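Local atomic coordinates of uncharacterized hypothetical protein (Parabacteroides merdae, PDB entry 4EI0), a protein that is of unknown function but belongs to the DUF4466 family and is built largely of antiparallel beta-sheets. Residues 18-23 and 141-146; 272-277 and 293-298. All blocks are in the same frame, centred on the assembly; numbering follows the deposited sequence.

Interaction 1 (18-23 and 141-146); sequences NDCIKR and YKLGPY
Asn18 and Tyr141 meet where the side-chain amide of Asn18 has polar partners on both its atoms: OD1 is hydrogen-bonded to the hydroxyl of Tyr40, and ND2 to the carbonyl of Glu140, just before Tyr141. The amide packs on CB of Tyr141, with OD1 3.7 Å from that carbon, and its plane stands 82° from the phenol ring. Asparagine suits this place because one amide can donate to one strand and accept from another. One face of the Tyr141 ring covers the Asp19-Cys20 peptide, with Cys20 N 3.7 Å above its plane over the centre and Asp19 CA making an off-centre CH-pi contact. Strands 17-22 and 138-147 are edge strands of two different antiparallel sheets. Residues 18-22 and 141-146 run nearly parallel, 15° apart, their axes 7.2 Å at closest approach; no clear hydrogen bond passes between 18-23 and 141-146, and side chains fill the seam. Leu143 CD1 rests 4.0 Å from Cys20 SG, a small apolar pair beside Phe129 and Phe38. At the far end Lys22 lays its methylene chain over Tyr146: CG is anti to the backbone N (chi1 -178°), and CD sits 3.8 Å from the ring centroid. NZ is hydrogen-bonded to Ser24 O.

Interaction 2 (272-277 and 293-298); sequences LGLKEE and VYINKA
The backbone of 272-277 turns over strand 289-299 at a steep angle, its part from Leu274 to Glu277 lying 113° from the direction of 294-298, and is pinned there by one nearly straight hydrogen bond from Glu277 N to Ile295 O (2.9 Å, 164° at the hydrogen). Ile295 meets the turn with its branched carbons: CB and CG2 each lie 3.3 Å from Lys275 O. Its CG1 touches Leu274 CD2 at 4.2 Å, and Val303 and Val305 of the next strand pack on the same residue, a setting that suits a beta-branched aliphatic side chain. Strand 289-299 belongs to an antiparallel sheet and carries a classic beta bulge, in which two residues, Asn296 and Lys297, lie opposite the single residue Thr304 of the neighbouring strand. Beside the bulge, Glu276 sends its CG, anti to the backbone N (chi1 -179°), to within 3.3 Å of Asn296 O. The Tyr294 side chain runs alongside that of Glu277, pointing the same way, with its OH 3.4 Å from Glu277 CG; the hydroxyl is hydrogen-bonded to Gln241 OE1. An alanine in place of Tyr294 would probably leave Gln241 without this hydroxyl partner and open a gap beside Glu277, whose CA and CG lose the phenol's CE1 and OH. Ala298 offers a methyl, which lies 4.2 Å from Glu276 N and also packs against Val303 and His207.

In the fold
Interaction 1 and interaction 2 follow one another along the chain, interaction 1 being complete in sequence before interaction 2 begins, and lie on opposite sides of the chain's centre. Their centres are 38 Å apart and their nearest atoms about 21 Å apart, so neither touches the other. Each connects elements of different antiparallel sheets. Residues 18-23 and 141-146 bring together outermost strands whose own sheets occupy the N-terminal half, across 117 intervening residues. Residues 272-277 and 293-298, separated by just 15 residues, join the end of an outermost strand to an inner strand of a C-terminal sheet. Side-chain packing dominates the first, whereas the second adds a backbone hydrogen bond. No active site is known to which either could be related.

Interaction 1 (18-23 and 141-146)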
loop_
_atom_site.group_PDB
_atom_site.type_symbol
_atom_site.label_atom_id
_atom_site.label_comp_id
_atom_site.label_asym_id
_atom_site.label_seq_id
_atom_site.Cartn_x
_atom_site.Cartn_y
_atom_site.Cartn_z
ATOM N N ASN B 18 -13.341 7.435 -7.068
ATOM C CA ASN B 18 -12.077 8.152 -7.307
ATOM C C ASN B 18 -11.982 9.448 -6.517
ATOM O O ASN B 18 -12.979 9.969 -6.063
ATOM C CB ASN B 18 -11.811 8.327 -8.816
ATOM C CG ASN B 18 -12.768 9.318 -9.560
ATOM O OD1 ASN B 18 -12.569 9.584 -10.751
ATOM N ND2 ASN B 18 -13.734 9.871 -8.886
ATOM N N ASP B 19 -10.768 9.939 -6.350
ATOM C CA ASP B 19 -10.509 11.210 -5.701
ATOM C C ASP B 19 -9.163 11.704 -6.188
ATOM O O ASP B 19 -8.324 10.904 -6.525
ATOM C CB ASP B 19 -10.435 11.030 -4.194
ATOM C CG ASP B 19 -10.314 12.366 -3.463
ATOM O OD1 ASP B 19 -11.179 13.226 -3.644
ATOM O OD2 ASP B 19 -9.339 12.580 -2.737
ATOM N N CYS B 20 -8.968 13.013 -6.300
ATOM C CA CYS B 20 -7.718 13.517 -6.830
ATOM C C CYS B 20 -7.302 14.739 -6.051
ATOM O O CYS B 20 -8.138 15.583 -5.761
ATOM C CB CYS B 20 -7.852 13.828 -8.339
ATOM S SG CYS B 20 -6.232 13.995 -9.139
ATOM N N ILE B 21 -6.019 14.829 -5.712
ATOM C CA ILE B 21 -5.471 15.966 -4.956
ATOM C C ILE B 21 -4.279 16.564 -5.702
ATOM O O ILE B 21 -3.434 15.852 -6.195
ATOM C CB ILE B 21 -5.141 15.618 -3.468
ATOM C CG1 ILE B 21 -3.876 14.763 -3.312
ATOM C CG2 ILE B 21 -6.341 14.933 -2.806
ATOM C CD1 ILE B 21 -3.287 14.754 -1.905
ATOM N N LYS B 22 -4.265 17.884 -5.857
ATOM C CA LYS B 22 -3.118 18.567 -6.419
ATOM C C LYS B 22 -2.019 18.470 -5.378
ATOM O O LYS B 22 -2.256 18.797 -4.227
ATOM C CB LYS B 22 -3.480 20.041 -6.708
ATOM C CG LYS B 22 -2.352 20.852 -7.357
ATOM C CD LYS B 22 -2.849 22.186 -7.894
ATOM C CE LYS B 22 -1.692 23.184 -8.089
ATOM N NZ LYS B 22 -1.303 23.894 -6.840
ATOM N N ARG B 23 -0.858 17.955 -5.733
ATOM C CA ARG B 23 0.275 17.880 -4.785
ATOM C C ARG B 23 1.069 19.184 -4.762
ATOM O O ARG B 23 1.469 19.660 -3.722
ATOM C CB ARG B 23 1.166 16.668 -5.065
ATOM C CG ARG B 23 0.552 15.399 -4.460
ATOM C CD ARG B 23 1.101 14.104 -5.050
ATOM N NE ARG B 23 2.559 13.976 -4.973
ATOM C CZ ARG B 23 3.246 13.598 -3.889
ATOM N NH1 ARG B 23 2.633 13.314 -2.742
ATOM N NH2 ARG B 23 4.571 13.501 -3.956
ATOM N N TYR B 141 -13.403 12.771 -12.029
ATOM C CA TYR B 141 -13.070 13.781 -11.030
ATOM C C TYR B 141 -12.416 14.970 -11.714
ATOM O O TYR B 141 -11.432 14.791 -12.412
ATOM C CB TYR B 141 -12.104 13.224 -9.982
ATOM C CG TYR B 141 -12.077 13.999 -8.684
ATOM C CD1 TYR B 141 -11.334 15.165 -8.555
ATOM C CD2 TYR B 141 -12.824 13.571 -7.582
ATOM C CE1 TYR B 141 -11.335 15.882 -7.366
ATOM C CE2 TYR B 141 -12.823 14.280 -6.403
ATOM C CZ TYR B 141 -12.079 15.406 -6.310
ATOM O OH TYR B 141 -12.120 16.052 -5.153
ATOM N N LYS B 142 -12.944 16.179 -11.491
ATOM C CA LYS B 142 -12.425 17.407 -12.127
ATOM C C LYS B 142 -11.696 18.260 -11.102
ATOM O O LYS B 142 -12.116 18.347 -9.959
ATOM C CB LYS B 142 -13.574 18.247 -12.719
ATOM C CG LYS B 142 -14.399 17.482 -13.740
ATOM C CD LYS B 142 -15.532 18.306 -14.324
ATOM C CE LYS B 142 -16.198 17.568 -15.474
ATOM N NZ LYS B 142 -15.171 16.886 -16.315
ATOM N N LEU B 143 -10.597 18.884 -11.536
ATOM C CA LEU B 143 -9.847 19.825 -10.742
ATOM C C LEU B 143 -9.512 21.079 -11.588
ATOM O O LEU B 143 -9.357 21.008 -12.816
ATOM C CB LEU B 143 -8.549 19.189 -10.236
ATOM C CG LEU B 143 -8.652 18.310 -9.002
ATOM C CD1 LEU B 143 -7.260 17.790 -8.687
ATOM C CD2 LEU B 143 -9.250 19.139 -7.863
ATOM N N GLY B 144 -9.391 22.212 -10.904
ATOM C CA GLY B 144 -9.118 23.487 -11.499
ATOM C C GLY B 144 -10.353 24.329 -11.731
ATOM O O GLY B 144 -11.458 23.915 -11.394
ATOM N N PRO B 145 -10.198 25.501 -12.372
ATOM C CA PRO B 145 -8.993 25.883 -13.093
ATOM C C PRO B 145 -7.896 26.380 -12.216
ATOM O O PRO B 145 -8.118 26.762 -11.089
ATOM C CB PRO B 145 -9.469 26.997 -14.025
ATOM C CG PRO B 145 -10.642 27.579 -13.348
ATOM C CD PRO B 145 -11.297 26.444 -12.619
ATOM N N TYR B 146 -6.683 26.280 -12.731
ATOM C CA TYR B 146 -5.523 26.764 -12.067
ATOM C C TYR B 146 -4.838 27.838 -12.933
ATOM O O TYR B 146 -4.707 27.655 -14.145
ATOM C CB TYR B 146 -4.539 25.623 -11.856
ATOM C CG TYR B 146 -5.045 24.493 -10.991
ATOM C CD1 TYR B 146 -5.263 24.693 -9.607
ATOM C CD2 TYR B 146 -5.317 23.257 -11.527
ATOM C CE1 TYR B 146 -5.745 23.688 -8.805
ATOM C CE2 TYR B 146 -5.823 22.217 -10.739
ATOM C CZ TYR B 146 -6.012 22.424 -9.390
ATOM O OH TYR B 146 -6.452 21.390 -8.606
#

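Interaction 2 (272-277 and 293-298)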
loop_
_atom_site.group_PDB
_atom_site.type_symbol
_atom_site.label_atom_id
_atom_site.label_comp_id
_atom_site.label_asym_id
_atom_site.label_seq_id
_atom_site.Cartn_x
_atom_site.Cartn_y
_atom_site.Cartn_z
ATOM N N LEU B 272 26.886 47.406 -5.474
ATOM C CA LEU B 272 28.181 46.895 -4.993
ATOM C C LEU B 272 27.935 45.850 -3.900
ATOM O O LEU B 272 26.836 45.752 -3.366
ATOM C CB LEU B 272 29.056 48.040 -4.434
ATOM C CG LEU B 272 29.288 49.270 -5.355
ATOM C CD1 LEU B 272 30.090 50.379 -4.729
ATOM C CD2 LEU B 272 29.955 48.873 -6.668
ATOM N N GLY B 273 28.958 45.066 -3.572
ATOM C CA GLY B 273 28.873 44.113 -2.481
ATOM C C GLY B 273 27.814 43.041 -2.558
ATOM O O GLY B 273 27.223 42.682 -1.546
ATOM N N LEU B 274 27.564 42.508 -3.746
ATOM C CA LEU B 274 26.730 41.354 -3.836
ATOM C C LEU B 274 27.389 40.141 -3.171
ATOM O O LEU B 274 28.596 40.030 -3.152
ATOM C CB LEU B 274 26.418 41.057 -5.291
ATOM C CG LEU B 274 25.466 42.054 -5.914
ATOM C CD1 LEU B 274 25.579 41.918 -7.437
ATOM C CD2 LEU B 274 24.051 41.869 -5.418
ATOM N N LYS B 275 26.579 39.221 -2.658
ATOM C CA LYS B 275 27.060 37.996 -2.069
ATOM C C LYS B 275 25.935 37.032 -2.030
ATOM O O LYS B 275 24.832 37.360 -2.430
ATOM C CB LYS B 275 27.577 38.263 -0.658
ATOM C CG LYS B 275 26.610 38.997 0.273
ATOM C CD LYS B 275 27.201 39.228 1.657
ATOM C CE LYS B 275 26.805 40.592 2.201
ATOM N NZ LYS B 275 27.491 40.809 3.483
ATOM N N GLU B 276 26.209 35.824 -1.562
ATOM C CA GLU B 276 25.219 34.823 -1.426
ATOM C C GLU B 276 23.997 35.400 -0.665
ATOM O O GLU B 276 24.152 36.046 0.352
ATOM C CB GLU B 276 25.827 33.648 -0.694
ATOM C CG GLU B 276 24.880 32.481 -0.495
ATOM C CD GLU B 276 25.605 31.198 -0.084
ATOM O OE1 GLU B 276 26.851 31.148 -0.143
ATOM O OE2 GLU B 276 24.910 30.233 0.290
ATOM N N GLU B 277 22.806 35.167 -1.200
ATOM C CA GLU B 277 21.498 35.604 -0.658
ATOM C C GLU B 277 21.162 37.040 -0.987
ATOM O O GLU B 277 20.042 37.477 -0.756
ATOM C CB GLU B 277 21.334 35.376 0.865
ATOM C CG GLU B 277 21.334 33.914 1.258
ATOM C CD GLU B 277 20.756 33.677 2.670
ATOM O OE1 GLU B 277 19.735 34.303 3.076
ATOM O OE2 GLU B 277 21.324 32.841 3.395
ATOM N N VAL B 293 16.829 39.134 -9.693
ATOM C CA VAL B 293 18.062 38.362 -9.809
ATOM C C VAL B 293 18.516 37.947 -8.394
ATOM O O VAL B 293 18.665 38.791 -7.519
ATOM C CB VAL B 293 19.153 39.211 -10.448
ATOM C CG1 VAL B 293 20.440 38.371 -10.622
ATOM C CG2 VAL B 293 18.625 39.846 -11.730
ATOM N N TYR B 294 18.635 36.641 -8.148
ATOM C CA TYR B 294 18.976 36.122 -6.813
ATOM C C TYR B 294 20.359 35.540 -6.898
ATOM O O TYR B 294 20.646 34.808 -7.825
ATOM C CB TYR B 294 17.966 35.045 -6.364
ATOM C CG TYR B 294 18.350 34.426 -5.043
ATOM C CD1 TYR B 294 18.229 35.155 -3.886
ATOM C CD2 TYR B 294 18.857 33.136 -4.960
ATOM C CE1 TYR B 294 18.571 34.627 -2.648
ATOM C CE2 TYR B 294 19.227 32.593 -3.736
ATOM C CZ TYR B 294 19.057 33.333 -2.577
ATOM O OH TYR B 294 19.468 32.882 -1.352
ATOM N N ILE B 295 21.219 35.877 -5.954
ATOM C CA ILE B 295 22.584 35.342 -5.903
ATOM C C ILE B 295 22.592 34.068 -5.072
ATOM O O ILE B 295 22.566 34.123 -3.849
ATOM C CB ILE B 295 23.588 36.351 -5.330
ATOM C CG1 ILE B 295 23.483 37.730 -6.021
ATOM C CG2 ILE B 295 25.020 35.814 -5.388
ATOM C CD1 ILE B 295 23.615 37.780 -7.515
ATOM N N ASN B 296 22.597 32.908 -5.720
ATOM C CA ASN B 296 22.595 31.623 -5.026
ATOM C C ASN B 296 23.912 31.373 -4.275
ATOM O O ASN B 296 23.902 30.865 -3.156
ATOM C CB ASN B 296 22.377 30.445 -6.009
ATOM C CG ASN B 296 21.065 30.517 -6.748
ATOM O OD1 ASN B 296 21.029 30.942 -7.903
ATOM N ND2 ASN B 296 19.999 30.022 -6.141
ATOM N N LYS B 297 25.028 31.785 -4.878
ATOM C CA LYS B 297 26.403 31.506 -4.376
ATOM C C LYS B 297 27.345 32.525 -4.981
ATOM O O LYS B 297 27.068 33.010 -6.084
ATOM C CB LYS B 297 26.869 30.120 -4.849
ATOM C CG LYS B 297 26.169 28.899 -4.269
ATOM C CD LYS B 297 26.809 27.602 -4.789
ATOM C CE LYS B 297 26.411 27.304 -6.239
ATOM N NZ LYS B 297 27.570 26.944 -7.110
ATOM N N ALA B 298 28.427 32.880 -4.292
ATOM C CA ALA B 298 29.391 33.805 -4.860
ATOM C C ALA B 298 30.757 33.575 -4.238
ATOM O O ALA B 298 30.876 33.586 -3.034
ATOM C CB ALA B 298 28.969 35.276 -4.665
#